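PDB 1SP3: cytochrome c, putative from Shewanella oneidensis, which carries eight covalently bound c-type hemes and probably acts as a respiratory oxidoreductase, thought to reduce tetrathionate. Local coordinates for residues Pro134-Cys139 against Asn178-Gln182; Thr234-Pro238 against Glu406-Asn410; Tyr298-Met304 against Leu342-Ile346. All coordinates share one frame. Residue numbers count along the deposited sequence, not the author numbering.

How the interactions relate
Interactions 1 and 2 lie among the hemes; interaction 3 lies in the beta-rich part. Interaction 1 joins the starts of helices 136-143 and 181-184. Interaction 2 joins helix 232-236 to the loop before helix 411-414. Their centres are about 24 Å apart. Interaction 3 is at strand 344-345, on the large mixed sheet, with its centre about 38 Å from each of the other centres. It sits on the opposite side of the chain's centre from interaction 1. Along the chain, interaction 1 closes before interaction 2 opens, and interaction 3 is nested within the loop of interaction 2. All strands of the sheet thus lie between two heme-binding segments that meet in space.

Interaction 1 of 3, residues Pro134-Cys139 against Asn178-Gln182; sequences PVRDNC and NFQCQ. With HEC (heme c), chain F.
R136 passes its guanidinium beneath the side-chain carbonyl of Q180, whose OE1 lies over one face. The side chain (m, t, m) reaches along the incoming loop 178-180, and NH1 donates to F179 O at 2.8 Å. NH2 is held elsewhere by A162 O. Closest in register are R136 and Q180, with CA atoms 5.3 Å apart. P134 (-60/145), V135 (-118/176) and Q180 (-85/167) are extended. V135 is the N-cap; helix 136-143 starts at R136. N138 OD1 accepts from V135 N and N138 N donates to V135 O, both at 2.8 Å. The first helical turn also takes a bond from outside: R136 N donates to Q180 OE1 at 2.9 Å (Q180 m, m). Just before the cap, Q182 NE2 donates to P134 O at 2.9 Å. It also hydrogen-bonds a propionate of heme c #2. C139 and C181 both point across the contact, with their SG atoms 3.6 Å apart. Each is the first cysteine of a CXXCH motif. C139 SG is bonded to heme c #3 at CAB (1.9 Å), and C181 to heme c #6. Both sulfurs are therefore spent on thioethers, so their approach is van der Waals contact, not a disulfide.

Interaction 2 of 3, residues Thr234-Pro238 against Glu406-Asn410; sequences TCHIP and EQALN. With HEC (heme c), chain I.
One carbonyl at the end of a heme-binding helix takes a hydrogen bond and a CA-H...O contact from a loop about 170 residues on. C235 O accepts from L409 N at 2.8 Å, and A408 CA approaches C235 O at 3.1 Å. The helix, 232-236, carries the CXXCH motif of heme c #7. C235 is its second cysteine, with SG bonded to CAC of the heme at 2.0 Å. H236 supplies an axial ligand, with NE2 2.0 Å from FE. H218 binds the same iron, so the heme is bis-histidine ligated.

Where they meet, the backbones run antiparallel: C235 is nearest L409 (CA atoms 4.6 Å apart) and H236 nearest A408 (4.7 Å). T234 to H236 are helical, and I237 leaves the helix with phi/psi of -120/75. A408 and L409 are extended, at -63/148 and -54/128. L409 (m, t) points across the contact. Its CB lies 4.2 Å from C235 CB, its CD1 3.4 Å from T234 O and its CD2 3.8 Å from P238 CB. Y288 of strand 287-291 touches both T234 and L409. P238 points across as well, with CG 3.1 Å from Q407 O. The backbone of H236 is also hydrogen-bonded to S403.

Helix 411-414 follows the loop and includes C414, a covalent site of heme c #8. The contact thus joins two consecutive heme sites. The loop also lines heme c #7 directly. A408 CB is 3.7 Å from the heme atom C2D and 3.7 Å from H236 ND1, so its methyl group fills the corner between porphyrin and imidazole.

Interaction 3 of 3, residues Tyr298-Met304 against Leu342-Ile346; sequences YMAGDKM and LNIFI
Two hydrogen bonds join the segments: M304 N to N343 O (2.6 Å) and F345 N to Y298 OH (2.9 Å). Y298 OH donates to D302 O at 2.6 Å. Water 1 bridges Y298 OH (2.8 Å), G301 N (2.9 Å) and F345 O (2.4 Å). M299-D302 is a type II turn (D302 N to M299 O 2.9 Å). G301, third in the turn, takes positive phi (89°), where a side chain would crowd the carbonyl before it. M299 N donates to D302 OD2 at 2.9 Å; that carboxylate also salt-bridges R50. K303 and I344 are nearest in register (CA atoms 4.9 Å apart).

Further out, the edge of F345 (m) meets the Y298 (t) face in a T-shaped pair (centroids 5.2 Å, planes 78°). M304, all p, curls over the F345 ring: CE makes a CH-pi contact 4.2 Å from the centroid and SD a Met-aromatic contact at 4.7 Å. The loop after strand 295-297 packs on strand 344-345, which pairs antiparallel with 325-339 in the mixed sheet.

Interaction 1 of 3, residues Pro134-Cys139 against Asn178-Gln182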
loop_
_atom_site.group_PDB
_atom_site.type_symbol
_atom_site.label_atom_id
_atom_site.label_comp_id
_atom_site.label_asym_id
_atom_site.label_seq_id
_atom_site.Cartn_x
_atom_site.Cartn_y
_atom_site.Cartn_z
ATOM N N PRO A 134 -7.876 17.530 -7.642
ATOM C CA PRO A 134 -6.629 16.747 -7.445
ATOM C C PRO A 134 -6.044 16.323 -8.809
ATOM O O PRO A 134 -6.828 15.948 -9.752
ATOM C CB PRO A 134 -7.104 15.447 -6.732
ATOM C CG PRO A 134 -8.531 15.941 -5.945
ATOM C CD PRO A 134 -9.068 16.926 -7.008
ATOM N N VAL A 135 -4.713 16.296 -8.887
ATOM C CA VAL A 135 -3.986 15.627 -9.990
ATOM C C VAL A 135 -3.141 14.499 -9.452
ATOM O O VAL A 135 -3.082 14.297 -8.210
ATOM C CB VAL A 135 -3.111 16.625 -10.733
ATOM C CG1 VAL A 135 -4.003 17.688 -11.312
ATOM C CG2 VAL A 135 -1.938 17.212 -9.828
ATOM N N ARG A 136 -2.481 13.736 -10.326
ATOM C CA ARG A 136 -1.676 12.610 -9.805
ATOM C C ARG A 136 -0.785 12.980 -8.624
ATOM O O ARG A 136 -0.666 12.223 -7.604
ATOM C CB ARG A 136 -0.881 11.954 -10.914
ATOM C CG ARG A 136 -1.766 11.317 -12.018
ATOM C CD ARG A 136 -0.912 10.744 -13.171
ATOM N NE ARG A 136 -0.024 11.756 -13.773
ATOM C CZ ARG A 136 -0.331 12.550 -14.825
ATOM N NH1 ARG A 136 -1.534 12.447 -15.395
ATOM N NH2 ARG A 136 0.563 13.478 -15.284
ATOM N N ASP A 137 -0.196 14.165 -8.691
ATOM C CA ASP A 137 0.765 14.543 -7.636
ATOM C C ASP A 137 0.106 14.743 -6.261
ATOM O O ASP A 137 0.769 14.661 -5.223
ATOM C CB ASP A 137 1.606 15.759 -8.059
ATOM C CG ASP A 137 3.061 15.675 -7.552
ATOM O OD1 ASP A 137 3.657 14.553 -7.508
ATOM O OD2 ASP A 137 3.705 16.675 -7.123
ATOM N N ASN A 138 -1.198 15.030 -6.216
ATOM C CA ASN A 138 -1.829 15.150 -4.918
ATOM C C ASN A 138 -1.956 13.748 -4.282
ATOM O O ASN A 138 -1.583 13.567 -3.133
ATOM C CB ASN A 138 -3.182 15.833 -5.011
ATOM C CG ASN A 138 -3.092 17.249 -5.534
ATOM O OD1 ASN A 138 -3.390 17.518 -6.728
ATOM N ND2 ASN A 138 -2.731 18.187 -4.639
ATOM N N CYS A 139 -2.489 12.769 -5.023
ATOM C CA CYS A 139 -2.639 11.414 -4.494
ATOM C C CYS A 139 -1.276 10.932 -4.092
ATOM O O CYS A 139 -1.155 10.358 -3.069
ATOM C CB CYS A 139 -3.265 10.445 -5.527
ATOM S SG CYS A 139 -4.765 11.199 -6.177
ATOM N N ASN A 178 -2.663 10.737 -20.422
ATOM C CA ASN A 178 -2.622 11.702 -19.367
ATOM C C ASN A 178 -3.733 11.540 -18.298
ATOM O O ASN A 178 -4.358 12.540 -17.811
ATOM C CB ASN A 178 -2.711 13.104 -19.998
ATOM C CG ASN A 178 -2.448 14.184 -18.999
ATOM O OD1 ASN A 178 -2.976 15.303 -19.132
ATOM N ND2 ASN A 178 -1.656 13.863 -17.967
ATOM N N PHE A 179 -4.041 10.299 -17.950
ATOM C CA PHE A 179 -5.122 10.131 -16.968
ATOM C C PHE A 179 -4.699 10.676 -15.604
ATOM O O PHE A 179 -3.548 10.478 -15.203
ATOM C CB PHE A 179 -5.450 8.669 -16.740
ATOM C CG PHE A 179 -6.285 8.034 -17.795
ATOM C CD1 PHE A 179 -6.648 8.716 -18.967
ATOM C CD2 PHE A 179 -6.677 6.707 -17.633
ATOM C CE1 PHE A 179 -7.392 8.087 -19.933
ATOM C CE2 PHE A 179 -7.397 6.080 -18.584
ATOM C CZ PHE A 179 -7.788 6.794 -19.739
ATOM N N GLN A 180 -5.616 11.321 -14.893
ATOM C CA GLN A 180 -5.419 11.534 -13.437
ATOM C C GLN A 180 -5.908 10.291 -12.741
ATOM O O GLN A 180 -6.664 9.552 -13.383
ATOM C CB GLN A 180 -6.275 12.732 -12.943
ATOM C CG GLN A 180 -5.968 14.049 -13.783
ATOM C CD GLN A 180 -4.475 14.372 -13.844
ATOM O OE1 GLN A 180 -3.689 14.071 -12.899
ATOM N NE2 GLN A 180 -4.075 15.011 -14.912
ATOM N N CYS A 181 -5.607 10.091 -11.435
ATOM C CA CYS A 181 -5.951 8.865 -10.774
ATOM C C CYS A 181 -7.440 8.618 -10.762
ATOM O O CYS A 181 -7.855 7.472 -10.995
ATOM C CB CYS A 181 -5.474 8.878 -9.327
ATOM S SG CYS A 181 -3.765 9.336 -9.069
ATOM N N GLN A 182 -8.225 9.696 -10.495
ATOM C CA GLN A 182 -9.683 9.599 -10.471
ATOM C C GLN A 182 -10.301 9.377 -11.839
ATOM O O GLN A 182 -11.472 9.108 -11.885
ATOM C CB GLN A 182 -10.380 10.809 -9.805
ATOM C CG GLN A 182 -10.206 12.123 -10.621
ATOM C CD GLN A 182 -8.975 12.954 -10.246
ATOM O OE1 GLN A 182 -7.882 12.419 -9.937
ATOM N NE2 GLN A 182 -9.153 14.263 -10.227
HETATM FE FE HEC F . -5.251 7.083 -0.872
HETATM C CHA HEC F . -5.972 3.999 0.323
HETATM C CHB HEC F . -6.709 6.215 -3.836
HETATM C CHC HEC F . -5.062 10.321 -1.870
HETATM C CHD HEC F . -3.485 7.738 1.980
HETATM N NA HEC F . -6.155 5.433 -1.617
HETATM C C1A HEC F . -6.300 4.253 -0.984
HETATM C C2A HEC F . -7.017 3.323 -1.811
HETATM C C3A HEC F . -7.261 3.942 -2.965
HETATM C C4A HEC F . -6.709 5.264 -2.872
HETATM C CMA HEC F . -7.922 3.292 -4.216
HETATM C CAA HEC F . -7.336 1.812 -1.396
HETATM C CBA HEC F . -8.757 1.603 -0.870
HETATM C CGA HEC F . -8.750 1.642 0.644
HETATM O O1A HEC F . -9.829 1.918 1.256
HETATM O O2A HEC F . -7.688 1.302 1.249
HETATM N NB HEC F . -5.782 8.066 -2.561
HETATM C C1B HEC F . -6.370 7.538 -3.654
HETATM C C2B HEC F . -6.471 8.555 -4.675
HETATM C C3B HEC F . -5.986 9.685 -4.166
HETATM C C4B HEC F . -5.578 9.399 -2.801
HETATM C CMB HEC F . -7.057 8.181 -6.063
HETATM C CAB HEC F . -6.012 11.134 -4.754
HETATM C CBB HEC F . -7.273 11.588 -5.123
HETATM N NC HEC F . -4.449 8.705 -0.125
HETATM C C1C HEC F . -4.469 9.993 -0.686
HETATM C C2C HEC F . -3.662 10.840 0.135
HETATM C C3C HEC F . -3.276 10.129 1.195
HETATM C C4C HEC F . -3.734 8.769 1.081
HETATM C CMC HEC F . -3.298 12.322 -0.149
HETATM C CAC HEC F . -2.419 10.709 2.316
HETATM C CBC HEC F . -2.914 11.777 3.075
HETATM N ND HEC F . -4.719 6.021 0.831
HETATM C C1D HEC F . -4.006 6.484 1.926
HETATM C C2D HEC F . -3.976 5.510 2.975
HETATM C C3D HEC F . -4.814 4.391 2.473
HETATM C C4D HEC F . -5.229 4.786 1.137
HETATM C CMD HEC F . -3.307 5.501 4.380
HETATM C CAD HEC F . -5.159 3.063 3.207
HETATM C CBD HEC F . -6.486 3.410 3.850
HETATM C CGD HEC F . -6.955 2.240 4.705
HETATM O O1D HEC F . -7.498 1.285 4.097
HETATM O O2D HEC F . -6.805 2.208 5.969
#

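Interaction 2 of 3, residues Thr234-Pro238 against Glu406-Asn410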
loop_
_atom_site.group_PDB
_atom_site.type_symbol
_atom_site.label_atom_id
_atom_site.label_comp_id
_atom_site.label_asym_id
_atom_site.label_seq_id
_atom_site.Cartn_x
_atom_site.Cartn_y
_atom_site.Cartn_z
ATOM N N THR A 234 -1.718 -9.405 -15.505
ATOM C CA THR A 234 -0.567 -10.314 -15.672
ATOM C C THR A 234 0.245 -10.113 -16.947
ATOM O O THR A 234 1.480 -9.962 -16.928
ATOM C CB THR A 234 -1.092 -11.773 -15.489
ATOM O OG1 THR A 234 -1.513 -11.918 -14.133
ATOM C CG2 THR A 234 0.046 -12.884 -15.700
ATOM N N CYS A 235 -0.421 -10.123 -18.105
ATOM C CA CYS A 235 0.312 -9.909 -19.359
ATOM C C CYS A 235 0.793 -8.459 -19.592
ATOM O O CYS A 235 1.820 -8.213 -20.215
ATOM C CB CYS A 235 -0.547 -10.400 -20.516
ATOM S SG CYS A 235 -0.761 -12.232 -20.378
ATOM N N HIS A 236 0.050 -7.500 -19.073
ATOM C CA HIS A 236 0.196 -6.102 -19.429
ATOM C C HIS A 236 0.967 -5.285 -18.435
ATOM O O HIS A 236 1.252 -4.106 -18.682
ATOM C CB HIS A 236 -1.187 -5.537 -19.628
ATOM C CG HIS A 236 -1.793 -6.004 -20.916
ATOM N ND1 HIS A 236 -1.241 -5.662 -22.134
ATOM C CD2 HIS A 236 -2.829 -6.822 -21.188
ATOM C CE1 HIS A 236 -1.925 -6.232 -23.097
ATOM N NE2 HIS A 236 -2.926 -6.894 -22.558
ATOM N N ILE A 237 1.316 -5.891 -17.294
ATOM C CA ILE A 237 2.334 -5.291 -16.425
ATOM C C ILE A 237 3.538 -6.229 -16.242
ATOM O O ILE A 237 3.702 -6.836 -15.170
ATOM C CB ILE A 237 1.698 -4.854 -15.041
ATOM C CG1 ILE A 237 0.287 -4.243 -15.161
ATOM C CG2 ILE A 237 2.638 -3.824 -14.314
ATOM C CD1 ILE A 237 -0.377 -3.926 -13.759
ATOM N N PRO A 238 4.412 -6.372 -17.264
ATOM C CA PRO A 238 5.548 -7.327 -17.201
ATOM C C PRO A 238 6.581 -6.893 -16.182
ATOM O O PRO A 238 7.365 -7.753 -15.738
ATOM C CB PRO A 238 6.198 -7.249 -18.595
ATOM C CG PRO A 238 5.600 -5.819 -19.236
ATOM C CD PRO A 238 4.317 -5.647 -18.556
ATOM N N GLU A 406 3.338 -3.598 -27.133
ATOM C CA GLU A 406 4.530 -4.305 -27.682
ATOM C C GLU A 406 5.359 -5.015 -26.582
ATOM O O GLU A 406 6.131 -5.900 -26.890
ATOM C CB GLU A 406 5.451 -3.361 -28.563
ATOM C CG GLU A 406 4.777 -2.800 -29.793
ATOM C CD GLU A 406 3.899 -1.558 -29.531
ATOM O OE1 GLU A 406 3.096 -1.237 -30.462
ATOM O OE2 GLU A 406 4.013 -0.878 -28.441
ATOM N N GLN A 407 5.183 -4.610 -25.319
ATOM C CA GLN A 407 5.876 -5.265 -24.213
ATOM C C GLN A 407 4.990 -6.132 -23.305
ATOM O O GLN A 407 5.445 -6.528 -22.263
ATOM C CB GLN A 407 6.650 -4.290 -23.336
ATOM C CG GLN A 407 6.535 -2.900 -23.715
ATOM C CD GLN A 407 7.498 -2.510 -24.775
ATOM O OE1 GLN A 407 7.256 -1.536 -25.515
ATOM N NE2 GLN A 407 8.607 -3.264 -24.879
ATOM N N ALA A 408 3.775 -6.444 -23.721
ATOM C CA ALA A 408 2.948 -7.434 -23.004
ATOM C C ALA A 408 3.622 -8.762 -23.058
ATOM O O ALA A 408 4.304 -9.027 -24.031
ATOM C CB ALA A 408 1.524 -7.556 -23.601
ATOM N N LEU A 409 3.448 -9.575 -22.000
ATOM C CA LEU A 409 3.961 -10.922 -22.008
ATOM C C LEU A 409 3.417 -11.601 -23.272
ATOM O O LEU A 409 2.246 -11.522 -23.508
ATOM C CB LEU A 409 3.493 -11.680 -20.776
ATOM C CG LEU A 409 3.982 -11.138 -19.430
ATOM C CD1 LEU A 409 3.725 -12.169 -18.330
ATOM C CD2 LEU A 409 5.535 -10.839 -19.655
ATOM N N ASN A 410 4.284 -12.208 -24.092
ATOM C CA ASN A 410 3.797 -12.994 -25.213
ATOM C C ASN A 410 4.032 -14.507 -24.995
ATOM O O ASN A 410 4.578 -14.891 -23.964
ATOM C CB ASN A 410 4.372 -12.469 -26.536
ATOM C CG ASN A 410 3.249 -12.149 -27.621
ATOM O OD1 ASN A 410 2.274 -12.905 -27.806
ATOM N ND2 ASN A 410 3.425 -11.022 -28.348
HETATM FE FE HEC I . -3.915 -7.889 -23.975
HETATM C CHA HEC I . -2.713 -6.391 -26.593
HETATM C CHB HEC I . -6.008 -5.290 -23.294
HETATM C CHC HEC I . -5.631 -9.785 -21.524
HETATM C CHD HEC I . -1.594 -10.345 -24.121
HETATM N NA HEC I . -4.373 -6.105 -24.838
HETATM C C1A HEC I . -3.764 -5.738 -25.999
HETATM C C2A HEC I . -4.310 -4.444 -26.333
HETATM C C3A HEC I . -5.250 -4.110 -25.449
HETATM C C4A HEC I . -5.265 -5.150 -24.439
HETATM C CMA HEC I . -6.115 -2.815 -25.504
HETATM C CAA HEC I . -3.932 -3.664 -27.618
HETATM C CBA HEC I . -4.772 -4.301 -28.731
HETATM C CGA HEC I . -4.367 -3.724 -30.075
HETATM O O1A HEC I . -4.716 -2.586 -30.362
HETATM O O2A HEC I . -3.629 -4.385 -30.829
HETATM N NB HEC I . -5.491 -7.624 -22.693
HETATM C C1B HEC I . -6.134 -6.414 -22.533
HETATM C C2B HEC I . -7.125 -6.568 -21.542
HETATM C C3B HEC I . -7.072 -7.802 -21.102
HETATM C C4B HEC I . -6.048 -8.493 -21.801
HETATM C CMB HEC I . -8.134 -5.461 -21.178
HETATM C CAB HEC I . -8.016 -8.453 -20.068
HETATM C CBB HEC I . -9.302 -8.401 -20.499
HETATM N NC HEC I . -3.669 -9.725 -22.986
HETATM C C1C HEC I . -4.438 -10.248 -21.973
HETATM C C2C HEC I . -3.818 -11.436 -21.531
HETATM C C3C HEC I . -2.664 -11.592 -22.250
HETATM C C4C HEC I . -2.577 -10.501 -23.190
HETATM C CMC HEC I . -4.393 -12.277 -20.372
HETATM C CAC HEC I . -1.579 -12.720 -22.114
HETATM C CBC HEC I . -1.834 -14.070 -21.973
HETATM N ND HEC I . -2.380 -8.334 -25.106
HETATM C C1D HEC I . -1.508 -9.381 -25.047
HETATM C C2D HEC I . -0.558 -9.317 -26.140
HETATM C C3D HEC I . -0.865 -8.047 -26.803
HETATM C C4D HEC I . -2.036 -7.529 -26.172
HETATM C CMD HEC I . 0.640 -10.316 -26.402
HETATM C CAD HEC I . -0.150 -7.423 -28.082
HETATM C CBD HEC I . -0.819 -8.132 -29.279
HETATM C CGD HEC I . -1.882 -7.161 -29.763
HETATM O O1D HEC I . -1.510 -5.940 -30.034
HETATM O O2D HEC I . -3.105 -7.589 -29.879
#

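Interaction 3 of 3, residues Tyr298-Met304 against Leu342-Ile346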
loop_
_atom_site.group_PDB
_atom_site.type_symbol
_atom_site.label_atom_id
_atom_site.label_comp_id
_atom_site.label_asym_id
_atom_site.label_seq_id
_atom_site.Cartn_x
_atom_site.Cartn_y
_atom_site.Cartn_z
ATOM N N TYR A 298 -2.516 -11.837 8.471
ATOM C CA TYR A 298 -2.069 -11.962 9.833
ATOM C C TYR A 298 -2.635 -10.792 10.639
ATOM O O TYR A 298 -2.506 -9.629 10.231
ATOM C CB TYR A 298 -0.522 -11.974 9.898
ATOM C CG TYR A 298 -0.071 -12.084 11.372
ATOM C CD1 TYR A 298 0.067 -13.348 11.988
ATOM C CD2 TYR A 298 0.113 -10.948 12.155
ATOM C CE1 TYR A 298 0.426 -13.471 13.353
ATOM C CE2 TYR A 298 0.510 -11.059 13.553
ATOM C CZ TYR A 298 0.641 -12.345 14.127
ATOM O OH TYR A 298 1.003 -12.502 15.472
ATOM N N MET A 299 -3.297 -11.068 11.751
ATOM C CA MET A 299 -3.816 -9.971 12.543
ATOM C C MET A 299 -3.195 -9.969 13.939
ATOM O O MET A 299 -2.635 -11.001 14.375
ATOM C CB MET A 299 -5.318 -10.058 12.716
ATOM C CG MET A 299 -6.059 -10.243 11.424
ATOM S SD MET A 299 -6.099 -8.634 10.690
ATOM C CE MET A 299 -7.062 -7.701 11.790
ATOM N N ALA A 300 -3.253 -8.800 14.598
ATOM C CA ALA A 300 -2.565 -8.647 15.862
ATOM C C ALA A 300 -3.061 -9.673 16.831
ATOM O O ALA A 300 -4.211 -9.925 16.912
ATOM C CB ALA A 300 -2.756 -7.247 16.417
ATOM N N GLY A 301 -2.134 -10.312 17.525
ATOM C CA GLY A 301 -2.479 -11.387 18.423
ATOM C C GLY A 301 -2.527 -12.788 17.858
ATOM O O GLY A 301 -2.643 -13.684 18.657
ATOM N N ASP A 302 -2.486 -13.000 16.528
ATOM C CA ASP A 302 -2.584 -14.333 15.936
ATOM C C ASP A 302 -1.340 -15.114 16.366
ATOM O O ASP A 302 -0.269 -14.553 16.397
ATOM C CB ASP A 302 -2.491 -14.238 14.412
ATOM C CG ASP A 302 -3.780 -13.787 13.755
ATOM O OD1 ASP A 302 -4.740 -13.408 14.451
ATOM O OD2 ASP A 302 -3.930 -13.840 12.521
ATOM N N LYS A 303 -1.468 -16.405 16.690
ATOM C CA LYS A 303 -0.256 -17.180 16.899
ATOM C C LYS A 303 0.527 -17.397 15.591
ATOM O O LYS A 303 -0.036 -17.419 14.492
ATOM C CB LYS A 303 -0.586 -18.545 17.551
ATOM C CG LYS A 303 -1.010 -18.352 19.044
ATOM C CD LYS A 303 0.016 -18.860 20.060
ATOM C CE LYS A 303 0.233 -20.398 19.910
ATOM N NZ LYS A 303 1.306 -21.005 20.833
ATOM N N MET A 304 1.829 -17.603 15.693
ATOM C CA MET A 304 2.558 -17.880 14.475
ATOM C C MET A 304 3.603 -18.922 14.842
ATOM O O MET A 304 3.770 -19.233 16.039
ATOM C CB MET A 304 3.140 -16.592 13.862
ATOM C CG MET A 304 3.633 -15.543 14.806
ATOM S SD MET A 304 5.130 -16.060 15.783
ATOM C CE MET A 304 6.519 -15.936 14.739
ATOM N N LEU A 342 4.877 -15.908 23.814
ATOM C CA LEU A 342 3.546 -16.054 23.278
ATOM C C LEU A 342 3.880 -16.411 21.837
ATOM O O LEU A 342 4.989 -16.139 21.320
ATOM C CB LEU A 342 2.765 -14.718 23.426
ATOM C CG LEU A 342 2.841 -14.085 24.829
ATOM C CD1 LEU A 342 2.756 -12.552 24.694
ATOM C CD2 LEU A 342 1.691 -14.663 25.743
ATOM N N ASN A 343 3.101 -17.058 21.064
ATOM C CA ASN A 343 3.966 -17.085 19.779
ATOM C C ASN A 343 3.406 -16.070 18.767
ATOM O O ASN A 343 2.764 -16.477 17.867
ATOM C CB ASN A 343 4.189 -18.522 19.220
ATOM C CG ASN A 343 5.460 -19.199 19.782
ATOM O OD1 ASN A 343 6.594 -18.821 19.488
ATOM N ND2 ASN A 343 5.262 -20.217 20.585
ATOM N N ILE A 344 3.549 -14.766 19.032
ATOM C CA ILE A 344 2.917 -13.692 18.245
ATOM C C ILE A 344 3.869 -12.598 17.829
ATOM O O ILE A 344 4.837 -12.266 18.567
ATOM C CB ILE A 344 1.750 -12.978 19.008
ATOM C CG1 ILE A 344 2.300 -12.102 20.157
ATOM C CG2 ILE A 344 0.756 -13.989 19.523
ATOM C CD1 ILE A 344 1.221 -11.349 20.886
ATOM N N PHE A 345 3.569 -11.968 16.675
ATOM C CA PHE A 345 4.377 -10.796 16.290
ATOM C C PHE A 345 4.080 -9.611 17.178
ATOM O O PHE A 345 2.907 -9.393 17.567
ATOM C CB PHE A 345 4.127 -10.454 14.789
ATOM C CG PHE A 345 4.855 -11.393 13.859
ATOM C CD1 PHE A 345 4.142 -12.202 12.963
ATOM C CD2 PHE A 345 6.243 -11.455 13.870
ATOM C CE1 PHE A 345 4.801 -13.053 12.130
ATOM C CE2 PHE A 345 6.935 -12.308 12.990
ATOM C CZ PHE A 345 6.191 -13.109 12.145
ATOM N N ILE A 346 5.115 -8.860 17.485
ATOM C CA ILE A 346 5.057 -7.697 18.328
ATOM C C ILE A 346 4.977 -6.458 17.503
ATOM O O ILE A 346 5.570 -6.442 16.444
ATOM C CB ILE A 346 6.343 -7.618 19.111
ATOM C CG1 ILE A 346 6.361 -8.792 20.102
ATOM C CG2 ILE A 346 6.564 -6.162 19.721
ATOM C CD1 ILE A 346 7.731 -8.907 20.863
HETATM O O HOH W 1 0.696 -10.120 16.856
HETATM O O HOH W 2 7.160 -19.662 16.775
#